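Local coordinates for protein endoglucanase (Acetivibrio cellulolyticus, PDB 5NRM) that binds, through this type I cohesin domain of a cellulosomal scaffoldin, the dockerin of a family 5 enzyme, while the full-length protein probably also hydrolyses cellulose, at residues S6-E11 / P21-G26; V113-T118 / A131-G136; S17-V22 / N96-I101; F37-D42 / G72-L77; S28-S33 / F121-L126. All coordinates share one frame; numbering follows the deposited sequence. Where two conformers were deposited one is given.

Contacts 1 and 3 share strand 17-25 and build the sheet that faces away from the dockerin; contact 4 belongs to the opposing dockerin-binding sheet, and contact 2 joins the two along one side of the sandwich. Inward side chains meet: L97 of contact 3 touches V39 and L74 of contact 4 and V113 of contact 2. Contacts 3 and 4 are antiparallel pairings with apolar inner faces and more polar outer ones. Contacts 1 and 2 are shorter and water-bridged, contact 1 partly buried, contact 2 at the surface. Contact 5, about 27 Å from contact 3 between centres, ties loops at one end of the sandwich, mostly buried but held by turns and polar side chains.

Contact 1: S6-E11 / P21-G26; sequences SIDTVE and PVKLSG
The first two strands of the cohesin β-sandwich, 4-12 and 17-25, meet here as an antiparallel β-hairpin. Three nearly straight backbone bonds define it. S6 and K23 form a hydrogen-bonded pair in which S6 N reaches K23 O at 2.9 Å and K23 N returns to S6 O at 2.7 Å; the third bond, D8 N to P21 O at 3.0 Å, runs almost along the carbonyl axis. S6 O also receives a CA-H...O contact from V22 CA. After D8 the strand leaves its partner, and V10 bonds instead to A137 and N139 of strand 132-140.

I7 and V22 form a non-hydrogen-bonded pair on the buried face, with I7 CG1 4.2 Å from V22 CG2, and I7 CG2 leans on V20, two residues before V22 on strand 17-25. Beside D8, V10 makes a separate apolar contact, CG1 meeting P21 CD tip to tip.

Polar and charged groups gather on the opposite face, with S6 and K23. The D8 carboxylate crosses the P21 ring at about a right angle, OD2 lying 3.5 Å from P21 CG, while OD1 rests against the aliphatic part of K23, 3.3 Å from its CD. The lysine chain bends at chi3 (95°), which leaves NZ 4.5 Å from D8 OD1, too far for a salt bridge, so the attraction between the charges is probably softened by solvent. One water joins S6 OG to K23 O, the latter bond weak; another closes the gap between the charges, donating to D8 OD2 at 2.7 Å and accepting from K23 NZ.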
# COMPACT_ATOMS: atom_id res chain seq x y z
N SER A 6 6.06 9.63 4.07
CA SER A 6 7.47 9.86 3.95
C SER A 6 8.29 8.61 4.07
O SER A 6 7.92 7.62 4.75
CB SER A 6 7.96 10.88 4.95
OG SER A 6 7.82 10.41 6.29
N ILE A 7 9.41 8.62 3.40
CA ILE A 7 10.37 7.54 3.50
C ILE A 7 11.61 8.10 4.12
O ILE A 7 12.09 9.16 3.72
CB ILE A 7 10.70 6.93 2.11
CG1 ILE A 7 9.39 6.54 1.45
CG2 ILE A 7 11.74 5.80 2.27
CD1 ILE A 7 9.56 5.98 0.06
N ASP A 8 12.07 7.46 5.18
CA ASP A 8 13.30 7.91 5.85
C ASP A 8 14.52 7.86 4.93
O ASP A 8 14.62 7.09 3.97
CB ASP A 8 13.62 7.10 7.11
CG ASP A 8 12.70 7.41 8.31
OD1 ASP A 8 11.78 8.27 8.26
OD2 ASP A 8 12.95 6.71 9.34
N THR A 9 15.44 8.74 5.29
CA THR A 9 16.80 8.65 4.79
C THR A 9 17.64 8.02 5.90
O THR A 9 17.70 8.58 7.04
CB THR A 9 17.35 10.03 4.47
OG1 THR A 9 16.59 10.57 3.36
CG2 THR A 9 18.81 9.97 4.07
N VAL A 10 18.25 6.86 5.61
CA VAL A 10 18.91 6.08 6.66
C VAL A 10 20.35 5.87 6.19
O VAL A 10 20.63 5.74 5.00
CB VAL A 10 18.24 4.69 6.88
CG1 VAL A 10 16.77 4.84 7.29
CG2 VAL A 10 18.35 3.86 5.67
N GLU A 11 21.24 5.72 7.14
CA GLU A 11 22.63 5.34 6.80
C GLU A 11 22.81 3.83 6.83
O GLU A 11 22.27 3.12 7.69
CB GLU A 11 23.66 5.99 7.76
CG GLU A 11 23.58 7.50 7.70
CD GLU A 11 24.82 8.19 8.30
OE1 GLU A 11 25.59 7.54 9.07
OE2 GLU A 11 25.00 9.40 7.97
N PRO A 21 12.38 2.80 7.06
CA PRO A 21 10.99 3.02 7.50
C PRO A 21 10.26 3.93 6.51
O PRO A 21 10.81 4.90 5.95
CB PRO A 21 11.16 3.64 8.89
CG PRO A 21 12.54 3.25 9.34
CD PRO A 21 13.34 3.27 8.10
N VAL A 22 8.98 3.59 6.30
CA VAL A 22 7.98 4.41 5.59
C VAL A 22 6.94 4.84 6.60
O VAL A 22 6.40 4.00 7.35
CB VAL A 22 7.31 3.58 4.46
CG1 VAL A 22 6.29 4.43 3.73
CG2 VAL A 22 8.32 2.99 3.50
N LYS A 23 6.72 6.14 6.68
CA LYS A 23 5.96 6.71 7.81
C LYS A 23 4.76 7.51 7.30
O LYS A 23 4.76 8.02 6.16
CB LYS A 23 6.84 7.63 8.61
CG LYS A 23 8.02 6.93 9.25
CD LYS A 23 8.97 7.92 9.92
CE LYS A 23 8.60 7.98 11.36
NZ LYS A 23 9.49 8.90 12.05
N LEU A 24 3.75 7.62 8.19
CA LEU A 24 2.61 8.52 8.03
C LEU A 24 2.66 9.50 9.15
O LEU A 24 2.98 9.18 10.32
CB LEU A 24 1.32 7.75 8.08
CG LEU A 24 1.14 6.69 7.06
CD1 LEU A 24 -0.26 6.08 7.20
CD2 LEU A 24 1.34 7.20 5.62
N SER A 25 2.33 10.74 8.82
CA SER A 25 2.15 11.77 9.82
C SER A 25 0.97 12.64 9.46
O SER A 25 0.61 12.74 8.29
CB SER A 25 3.42 12.63 10.01
OG SER A 25 3.55 13.56 8.95
N GLY A 26 0.38 13.22 10.48
CA GLY A 26 -0.82 14.05 10.30
C GLY A 26 -2.08 13.29 10.03
O GLY A 26 -3.03 13.81 9.39
O HOH W 1 5.35 11.04 7.21
O HOH W 2 11.97 6.89 11.80

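Contact 2: V113-T118 / A131-G136; sequences VSISGT and AKVTNG
G136 O is gripped by two donors: V113 N at 3.1 Å and a water at 2.7 Å. The N-H of V113 points straight at the oxygen (176°) but arrives from above the carbonyl plane, 55° out of it. The same water also bonds to S114 OG, so the serine hydroxyl, placed beside its own backbone N, is linked to the glycine carbonyl. In return G136 N donates to V113 O at 2.9 Å, nearly along the C=O axis, and completes a hydrogen-bonded antiparallel pair.

One residue earlier the regular pairing gives way to a side chain. N135 OD1 accepts from I115 N at 2.8 Å, standing in for a main-chain carbonyl. The asparagine CG lies anti to its own carbonyl carbon, which carries the amide across to S114, where OD1 comes within 3.3 Å of S114 CA. The other branch of the amide is used too, because N135 ND2 donates to a water that in turn donates to I115 O. I115 N is thereby tied directly, and I115 O through the water, to the same asparagine side chain. Next to this bond, the I115 and V133 side chains cross obliquely, CG1 to CG1 at 3.8 Å, and V113 turns inward toward I7 and V39.

Strand 110-116 pairs along its other edge with strand 34-41, through S114 with T40 and S116 with T38, while strand 132-140 runs parallel to strand 4-12. This short antiparallel pair links strand 132-140 to strand 110-116 beside the parallel pairing of first and last strands that closes the jelly roll of type I cohesins.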
# COMPACT_ATOMS: atom_id res chain seq x y z
N VAL A 113 15.02 5.54 -2.45
CA VAL A 113 13.86 4.72 -2.12
C VAL A 113 12.69 5.76 -2.16
O VAL A 113 12.71 6.72 -1.41
CB VAL A 113 13.91 4.07 -0.74
CG1 VAL A 113 12.70 3.20 -0.48
CG2 VAL A 113 15.15 3.19 -0.59
N SER A 114 11.73 5.55 -3.06
CA SER A 114 10.78 6.62 -3.43
C SER A 114 9.38 6.03 -3.54
O SER A 114 9.16 4.85 -3.93
CB SER A 114 11.13 7.16 -4.80
OG SER A 114 12.46 7.59 -4.82
N ILE A 115 8.38 6.92 -3.33
CA ILE A 115 7.02 6.58 -3.76
C ILE A 115 6.93 6.80 -5.26
O ILE A 115 7.50 7.79 -5.77
CB ILE A 115 6.04 7.47 -3.01
CG1 ILE A 115 6.16 7.35 -1.48
CG2 ILE A 115 4.58 7.14 -3.47
CD1 ILE A 115 6.00 5.97 -0.85
N SER A 116 6.28 5.89 -5.98
CA SER A 116 6.11 5.94 -7.40
C SER A 116 4.60 6.00 -7.77
O SER A 116 3.83 5.27 -7.21
CB SER A 116 6.75 4.69 -8.04
OG SER A 116 6.61 4.70 -9.46
N GLY A 117 4.24 6.90 -8.68
CA GLY A 117 2.86 7.04 -9.12
C GLY A 117 1.96 7.58 -8.03
O GLY A 117 2.41 8.32 -7.14
N THR A 118 0.67 7.30 -8.13
CA THR A 118 -0.31 7.94 -7.24
C THR A 118 -0.60 7.08 -6.05
O THR A 118 -1.09 5.98 -6.20
CB THR A 118 -1.60 8.26 -8.08
OG1 THR A 118 -1.30 9.25 -9.09
CG2 THR A 118 -2.73 8.75 -7.20
N ALA A 131 -1.92 12.75 0.50
CA ALA A 131 -0.68 12.80 1.26
C ALA A 131 0.37 13.69 0.53
O ALA A 131 0.53 13.61 -0.71
CB ALA A 131 -0.13 11.40 1.42
N LYS A 132 1.05 14.53 1.29
CA LYS A 132 2.33 15.17 0.83
C LYS A 132 3.40 14.07 0.89
O LYS A 132 3.55 13.44 1.91
CB LYS A 132 2.73 16.36 1.71
CG LYS A 132 4.11 17.01 1.42
CD LYS A 132 4.09 18.26 0.56
CE LYS A 132 5.47 18.51 -0.08
NZ LYS A 132 5.86 17.42 -1.05
N VAL A 133 4.07 13.83 -0.23
CA VAL A 133 5.07 12.79 -0.31
C VAL A 133 6.50 13.36 -0.10
O VAL A 133 6.89 14.35 -0.70
CB VAL A 133 4.99 12.08 -1.66
CG1 VAL A 133 6.18 11.15 -1.91
CG2 VAL A 133 3.68 11.36 -1.79
N THR A 134 7.32 12.67 0.72
CA THR A 134 8.73 12.98 0.82
C THR A 134 9.48 11.66 0.61
O THR A 134 9.25 10.67 1.32
CB THR A 134 9.09 13.56 2.20
OG1 THR A 134 8.28 14.72 2.41
CG2 THR A 134 10.59 13.88 2.29
N ASN A 135 10.37 11.64 -0.36
CA ASN A 135 11.13 10.44 -0.64
C ASN A 135 12.41 10.33 0.21
O ASN A 135 12.80 11.28 0.91
CB ASN A 135 11.46 10.40 -2.12
CG ASN A 135 10.21 10.22 -2.95
OD1 ASN A 135 9.34 9.43 -2.59
ND2 ASN A 135 10.10 10.98 -4.04
N GLY A 136 12.95 9.13 0.22
CA GLY A 136 14.08 8.84 1.05
C GLY A 136 15.18 8.14 0.33
O GLY A 136 15.33 8.24 -0.95
O HOH W 3 14.33 9.13 -3.24
O HOH W 4 7.86 10.38 -5.93

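Contact 3: S17-V22 / N96-I101; sequences SVVVPV and NLNFNI
Four backbone hydrogen bonds make the first shell. V18 and F99 exchange two, V18 N to F99 O at 2.9 Å and F99 N to V18 O at 3.0 Å; V20 and L97 exchange two more, the shorter from V20 N to L97 O at 2.8 Å. L97 N meets V20 O from 39° above the carbonyl plane. Between these pairs V19 CA supports the join with a CA-H...O contact to L97 O.

The inner face is apolar. V18 CG1, in the crowded position between N and the carbonyl carbon, lies 3.8 Å from I101 CG1, the two side chains crossing at about a right angle. V20 CG2 reaches CE2 of the F99 ring obliquely at 3.9 Å, and V22 CG2 touches L97 CD1. On the outer face N98 lies alongside V19, its OD1 3.2 Å from V19 CG2, while V19 CG1 packs on N96 CB.

Further out, strand 46-53 positions the asparagines: N98 ND2 bonds to S50 and D52, and N100 ND2 to E47. Inward, V18, V20 and I101 rest on V138, and the F99 ring meets Y41 of the opposing sheet with planes about 55° apart. Mixed, with three asparagines, outside and aliphatic or aromatic inside, this is the antiparallel pairing of two inner strands in the non-dockerin sheet of a cohesin jelly roll.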
# COMPACT_ATOMS: atom_id res chain seq x y z
N SER A 17 22.99 -5.26 6.11
CA SER A 17 21.55 -5.12 5.96
C SER A 17 21.15 -3.78 6.50
O SER A 17 21.86 -3.15 7.31
CB SER A 17 20.87 -6.26 6.72
OG SER A 17 21.17 -6.12 8.09
N VAL A 18 19.98 -3.32 6.08
CA VAL A 18 19.43 -2.02 6.53
C VAL A 18 17.91 -2.06 6.47
O VAL A 18 17.32 -2.74 5.66
CB VAL A 18 19.96 -0.91 5.57
CG1 VAL A 18 19.41 -1.07 4.16
CG2 VAL A 18 19.73 0.51 6.08
N VAL A 19 17.28 -1.32 7.37
CA VAL A 19 15.83 -1.15 7.41
C VAL A 19 15.54 0.29 7.03
O VAL A 19 16.16 1.26 7.54
CB VAL A 19 15.25 -1.48 8.81
CG1 VAL A 19 13.73 -1.33 8.82
CG2 VAL A 19 15.67 -2.89 9.17
N VAL A 20 14.56 0.47 6.13
CA VAL A 20 14.11 1.81 5.66
C VAL A 20 12.64 1.98 6.05
O VAL A 20 11.79 1.27 5.49
CB VAL A 20 14.25 1.94 4.15
CG1 VAL A 20 13.78 3.32 3.74
CG2 VAL A 20 15.72 1.74 3.72
N PRO A 21 12.38 2.80 7.06
CA PRO A 21 10.99 3.02 7.50
C PRO A 21 10.26 3.93 6.51
O PRO A 21 10.81 4.90 5.95
CB PRO A 21 11.16 3.64 8.89
CG PRO A 21 12.54 3.25 9.34
CD PRO A 21 13.34 3.27 8.10
N VAL A 22 8.98 3.59 6.30
CA VAL A 22 7.98 4.41 5.59
C VAL A 22 6.94 4.84 6.60
O VAL A 22 6.40 4.00 7.35
CB VAL A 22 7.31 3.58 4.46
CG1 VAL A 22 6.29 4.43 3.73
CG2 VAL A 22 8.32 2.99 3.50
N ASN A 96 8.26 -1.20 7.39
CA ASN A 96 9.75 -1.34 7.47
C ASN A 96 10.20 -2.17 6.29
O ASN A 96 9.79 -3.34 6.20
CB ASN A 96 10.11 -2.00 8.81
CG ASN A 96 9.79 -1.07 9.98
OD1 ASN A 96 8.91 -1.42 10.88
ND2 ASN A 96 10.44 0.05 10.01
N LEU A 97 11.06 -1.60 5.45
CA LEU A 97 11.53 -2.25 4.29
C LEU A 97 12.93 -2.77 4.62
O LEU A 97 13.81 -1.99 4.96
CB LEU A 97 11.53 -1.28 3.12
CG LEU A 97 10.21 -0.59 2.81
CD1 LEU A 97 10.47 0.38 1.62
CD2 LEU A 97 9.08 -1.60 2.55
N ASN A 98 13.13 -4.05 4.46
CA ASN A 98 14.41 -4.70 4.77
C ASN A 98 15.21 -5.05 3.52
O ASN A 98 14.74 -5.79 2.67
CB ASN A 98 14.16 -5.96 5.59
CG ASN A 98 13.31 -5.70 6.79
OD1 ASN A 98 13.71 -4.89 7.62
ND2 ASN A 98 12.20 -6.44 6.95
N PHE A 99 16.36 -4.41 3.36
CA PHE A 99 17.27 -4.66 2.27
C PHE A 99 18.62 -5.20 2.77
O PHE A 99 19.04 -4.91 3.87
CB PHE A 99 17.56 -3.31 1.59
CG PHE A 99 16.35 -2.65 0.98
CD1 PHE A 99 15.85 -3.05 -0.26
CD2 PHE A 99 15.68 -1.65 1.70
CE1 PHE A 99 14.75 -2.36 -0.80
CE2 PHE A 99 14.62 -0.98 1.17
CZ PHE A 99 14.13 -1.38 -0.07
N ASN A 100 19.35 -5.86 1.87
CA ASN A 100 20.79 -6.03 1.98
C ASN A 100 21.42 -5.02 1.01
O ASN A 100 20.97 -4.91 -0.13
CB ASN A 100 21.17 -7.43 1.59
CG ASN A 100 20.81 -8.47 2.63
OD1 ASN A 100 20.72 -8.19 3.82
ND2 ASN A 100 20.53 -9.66 2.16
N ILE A 101 22.40 -4.25 1.46
CA ILE A 101 23.12 -3.35 0.66
C ILE A 101 24.18 -4.12 -0.09
O ILE A 101 25.05 -4.75 0.56
CB ILE A 101 23.76 -2.23 1.50
CG1 ILE A 101 22.71 -1.49 2.33
CG2 ILE A 101 24.44 -1.23 0.57
CD1 ILE A 101 23.25 -0.59 3.40

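Contact 4: F37-D42 / G72-L77; sequences FTVTYD and GKLKVL
One face of the Y41 ring is covered by the backbone of G72, whose CA sits 3.5 Å from the ring centroid in a CH-pi contact. The F37 ring carries V76 on one face, CB 4.1 Å from its centroid and 16° off the normal, with V39 CG2 at its edge in the plane. Both rings leave the backbone in the crowded position between N and the carbonyl carbon (chi1 57° for F37, 64° for Y41), which lays each beside the opposite strand.

G72 is held twice: its N donates to Y41 OH at 3.1 Å, and its O accepts from Y41 N at 3.0 Å. Paired bonds follow between V39 and L74 and between F37 and V76, the shortest from L74 N to V39 O at 2.8 Å. On the outer face the K75 chain, in the conformer described, folds back at chi2 and chi3, so that NZ donates to T38 OG1 at 2.9 Å; K73 stays extended and its NZ forms a salt bridge with E69.

The apolar inner face thus packs into the core, while the outer face combines lysine-threonine and lysine-glutamate bonds with packing of K75 and L77 on L60 of the dockerin chain.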
# COMPACT_ATOMS: atom_id res chain seq x y z
N PHE A 37 0.04 1.96 -2.40
CA PHE A 37 1.07 2.76 -3.09
C PHE A 37 2.19 1.85 -3.52
O PHE A 37 2.28 0.70 -3.08
CB PHE A 37 1.58 3.96 -2.26
CG PHE A 37 2.15 3.61 -0.92
CD1 PHE A 37 3.45 3.20 -0.73
CD2 PHE A 37 1.32 3.64 0.22
CE1 PHE A 37 3.94 2.93 0.54
CE2 PHE A 37 1.79 3.41 1.48
CZ PHE A 37 3.11 3.01 1.64
N THR A 38 2.98 2.41 -4.45
CA THR A 38 4.14 1.71 -5.01
C THR A 38 5.36 2.37 -4.41
O THR A 38 5.45 3.58 -4.32
CB THR A 38 4.18 1.87 -6.51
OG1 THR A 38 3.05 1.27 -7.11
CG2 THR A 38 5.42 1.22 -7.16
N VAL A 39 6.36 1.53 -4.04
CA VAL A 39 7.71 1.97 -3.63
C VAL A 39 8.74 1.45 -4.62
O VAL A 39 8.77 0.27 -4.88
CB VAL A 39 8.09 1.50 -2.21
CG1 VAL A 39 9.49 2.00 -1.86
CG2 VAL A 39 7.07 1.93 -1.19
N THR A 40 9.48 2.35 -5.20
CA THR A 40 10.63 2.04 -6.05
C THR A 40 11.89 2.18 -5.23
O THR A 40 11.98 2.99 -4.32
CB THR A 40 10.66 2.80 -7.37
OG1 THR A 40 10.65 4.17 -7.10
CG2 THR A 40 9.45 2.41 -8.17
N TYR A 41 12.90 1.39 -5.59
CA TYR A 41 14.22 1.45 -4.92
C TYR A 41 15.28 1.20 -5.94
O TYR A 41 15.08 0.49 -6.96
CB TYR A 41 14.25 0.53 -3.71
CG TYR A 41 14.09 -0.92 -4.06
CD1 TYR A 41 15.23 -1.73 -4.36
CD2 TYR A 41 12.84 -1.52 -4.10
CE1 TYR A 41 15.07 -3.05 -4.75
CE2 TYR A 41 12.69 -2.82 -4.48
CZ TYR A 41 13.80 -3.62 -4.79
OH TYR A 41 13.66 -4.95 -5.20
N ASP A 42 16.48 1.66 -5.61
CA ASP A 42 17.61 1.48 -6.56
C ASP A 42 18.16 0.07 -6.44
O ASP A 42 18.95 -0.28 -5.51
CB ASP A 42 18.70 2.50 -6.25
CG ASP A 42 19.89 2.42 -7.17
OD1 ASP A 42 19.96 1.46 -7.97
OD2 ASP A 42 20.73 3.35 -7.09
N GLY A 72 13.27 -3.68 -7.98
CA GLY A 72 13.16 -2.24 -7.81
C GLY A 72 11.72 -1.71 -7.56
O GLY A 72 11.57 -0.50 -7.57
N LYS A 73 10.72 -2.59 -7.47
CA LYS A 73 9.31 -2.16 -7.44
C LYS A 73 8.51 -3.00 -6.44
O LYS A 73 8.32 -4.23 -6.64
CB LYS A 73 8.67 -2.25 -8.81
CG LYS A 73 7.25 -1.65 -8.83
CD LYS A 73 6.59 -1.86 -10.19
CE LYS A 73 5.21 -1.22 -10.22
NZ LYS A 73 4.53 -1.49 -11.52
N LEU A 74 8.03 -2.33 -5.39
CA LEU A 74 7.19 -2.89 -4.35
C LEU A 74 5.77 -2.31 -4.45
O LEU A 74 5.61 -1.13 -4.77
CB LEU A 74 7.75 -2.59 -2.96
CG LEU A 74 9.23 -2.89 -2.71
CD1 LEU A 74 9.67 -2.45 -1.34
CD2 LEU A 74 9.55 -4.38 -2.98
N LYS A 75 4.80 -3.16 -4.08
CA LYS A 75 3.40 -2.75 -3.95
C LYS A 75 3.02 -2.91 -2.50
O LYS A 75 3.34 -3.97 -1.90
CB LYS A 75 2.52 -3.62 -4.86
CG LYS A 75 3.00 -3.76 -6.29
CD LYS A 75 3.01 -2.46 -7.07
CE LYS A 75 1.64 -1.82 -7.15
NZ LYS A 75 1.42 -0.86 -8.26
N VAL A 76 2.34 -1.91 -1.93
CA VAL A 76 2.01 -1.87 -0.54
C VAL A 76 0.50 -1.76 -0.43
O VAL A 76 -0.10 -0.97 -1.19
CB VAL A 76 2.68 -0.75 0.19
CG1 VAL A 76 2.39 -0.82 1.69
CG2 VAL A 76 4.22 -0.86 0.01
N LEU A 77 -0.16 -2.49 0.48
CA LEU A 77 -1.60 -2.45 0.59
C LEU A 77 -1.98 -2.56 2.07
O LEU A 77 -1.47 -3.46 2.79
CB LEU A 77 -2.20 -3.67 -0.15
CG LEU A 77 -3.74 -3.79 -0.08
CD1 LEU A 77 -4.42 -2.68 -0.80
CD2 LEU A 77 -4.12 -5.08 -0.78
O HOH W 5 13.30 0.84 -9.52

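Contact 5: S28-S33 / F121-L126; sequences SKNGIS and FGDSTL
Two type I β-turns, S28-G31 and D123-L126, meet at one end of the cohesin sandwich, the first reinforced by an ST turn and the second by an Asx turn. S28 OG accepts from N30 N, and D123 OD1 from T125 N.

The junction centres on N30 O, which takes two bonds from one residue: S124 OG at 2.8 Å, in the carbonyl plane on a lone pair, and S124 N at 3.0 Å from above that plane. S124 OG stands between its own N and carbonyl carbon (chi1 59°), and this rotation brings the hydroxyl to the acceptor that the backbone amide already uses. Three residues after N30, S33 N donates to G122 O at 2.8 Å, while S33 OG comes tightly to 3.0 Å from S124 CA. G31 O receives a CA-H...O contact from D123 CA.

D123 is the organising side chain. Its OD1 takes T125 OG1 at 2.6 Å on the syn lone pair and T125 N from above the carboxylate plane, with T127 N as a further donor. The other oxygen, OD2, lies 3.6 Å from N30 CB, the amide and carboxylate turned 77° apart; a water donating to OD2 also bonds to S28 OG. Toward the core, I32 CD1 meets F121 CB at 4.2 Å, I32 CG2 lies at the edge of the F121 ring, and that ring packs edge-to-face with F3.

L126, on the second turn, packs against A17 of the dockerin chain. With several donors converging on it, the buried carboxylate probably remains ionised, fixing the shape of a loop that borders the dockerin.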
# COMPACT_ATOMS: atom_id res chain seq x y z
N SER A 28 -5.58 12.28 10.71
CA SER A 28 -6.69 12.99 11.43
C SER A 28 -7.43 12.06 12.40
O SER A 28 -7.18 10.84 12.42
CB SER A 28 -7.73 13.54 10.45
OG SER A 28 -8.47 12.46 9.82
N LYS A 29 -8.35 12.63 13.18
CA LYS A 29 -9.21 11.81 14.03
C LYS A 29 -10.07 10.82 13.19
O LYS A 29 -10.49 9.80 13.75
CB LYS A 29 -10.09 12.65 14.97
CG LYS A 29 -9.27 13.29 16.09
CD LYS A 29 -10.12 14.32 16.85
CE LYS A 29 -9.19 15.23 17.64
NZ LYS A 29 -9.80 15.62 18.91
N ASN A 30 -10.20 11.03 11.86
CA ASN A 30 -10.90 10.07 10.99
C ASN A 30 -10.07 8.87 10.63
O ASN A 30 -10.55 7.88 10.08
CB ASN A 30 -11.42 10.74 9.73
CG ASN A 30 -12.44 11.82 10.05
OD1 ASN A 30 -13.20 11.70 10.98
ND2 ASN A 30 -12.45 12.88 9.28
N GLY A 31 -8.79 8.92 10.99
CA GLY A 31 -7.95 7.77 10.80
C GLY A 31 -7.60 7.42 9.34
O GLY A 31 -7.90 8.17 8.39
N ILE A 32 -6.95 6.27 9.18
CA ILE A 32 -6.67 5.70 7.88
C ILE A 32 -7.21 4.28 7.86
O ILE A 32 -6.72 3.43 8.63
CB ILE A 32 -5.17 5.69 7.57
CG1 ILE A 32 -4.62 7.12 7.48
CG2 ILE A 32 -4.85 4.86 6.34
CD1 ILE A 32 -5.16 7.99 6.38
N SER A 33 -8.18 4.01 7.00
CA SER A 33 -8.77 2.69 6.81
C SER A 33 -8.28 1.95 5.59
O SER A 33 -8.47 0.75 5.52
CB SER A 33 -10.29 2.74 6.74
OG SER A 33 -10.84 3.23 7.96
N PHE A 121 -4.96 6.93 -0.04
CA PHE A 121 -5.36 6.70 1.36
C PHE A 121 -6.79 7.06 1.54
O PHE A 121 -7.28 8.08 0.97
CB PHE A 121 -4.52 7.58 2.28
CG PHE A 121 -3.08 7.22 2.25
CD1 PHE A 121 -2.55 6.26 3.10
CD2 PHE A 121 -2.25 7.86 1.36
CE1 PHE A 121 -1.22 5.93 3.03
CE2 PHE A 121 -0.90 7.54 1.29
CZ PHE A 121 -0.39 6.58 2.13
N GLY A 122 -7.51 6.17 2.19
CA GLY A 122 -8.87 6.46 2.56
C GLY A 122 -9.04 6.53 4.02
O GLY A 122 -8.48 5.67 4.74
N ASP A 123 -9.79 7.53 4.49
CA ASP A 123 -10.11 7.60 5.91
C ASP A 123 -11.20 6.61 6.33
O ASP A 123 -11.61 5.78 5.53
CB ASP A 123 -10.30 9.03 6.35
CG ASP A 123 -11.64 9.61 5.93
OD1 ASP A 123 -12.55 8.91 5.42
OD2 ASP A 123 -11.78 10.85 6.13
N SER A 124 -11.69 6.71 7.59
CA SER A 124 -12.63 5.69 8.09
C SER A 124 -14.04 5.85 7.42
O SER A 124 -14.87 4.94 7.59
CB SER A 124 -12.74 5.73 9.62
OG SER A 124 -13.18 6.99 10.08
N THR A 125 -14.26 7.01 6.75
CA THR A 125 -15.42 7.30 5.89
C THR A 125 -15.21 6.88 4.43
O THR A 125 -16.11 7.14 3.57
CB THR A 125 -15.88 8.81 5.99
OG1 THR A 125 -15.03 9.71 5.29
CG2 THR A 125 -15.98 9.28 7.46
N LEU A 126 -14.04 6.35 4.11
CA LEU A 126 -13.59 6.02 2.78
C LEU A 126 -13.48 7.23 1.89
O LEU A 126 -13.63 7.16 0.64
CB LEU A 126 -14.44 4.94 2.16
CG LEU A 126 -14.46 3.64 2.96
CD1 LEU A 126 -15.29 2.58 2.21
CD2 LEU A 126 -13.06 3.14 3.28
O HOH W 6 -9.44 12.36 7.34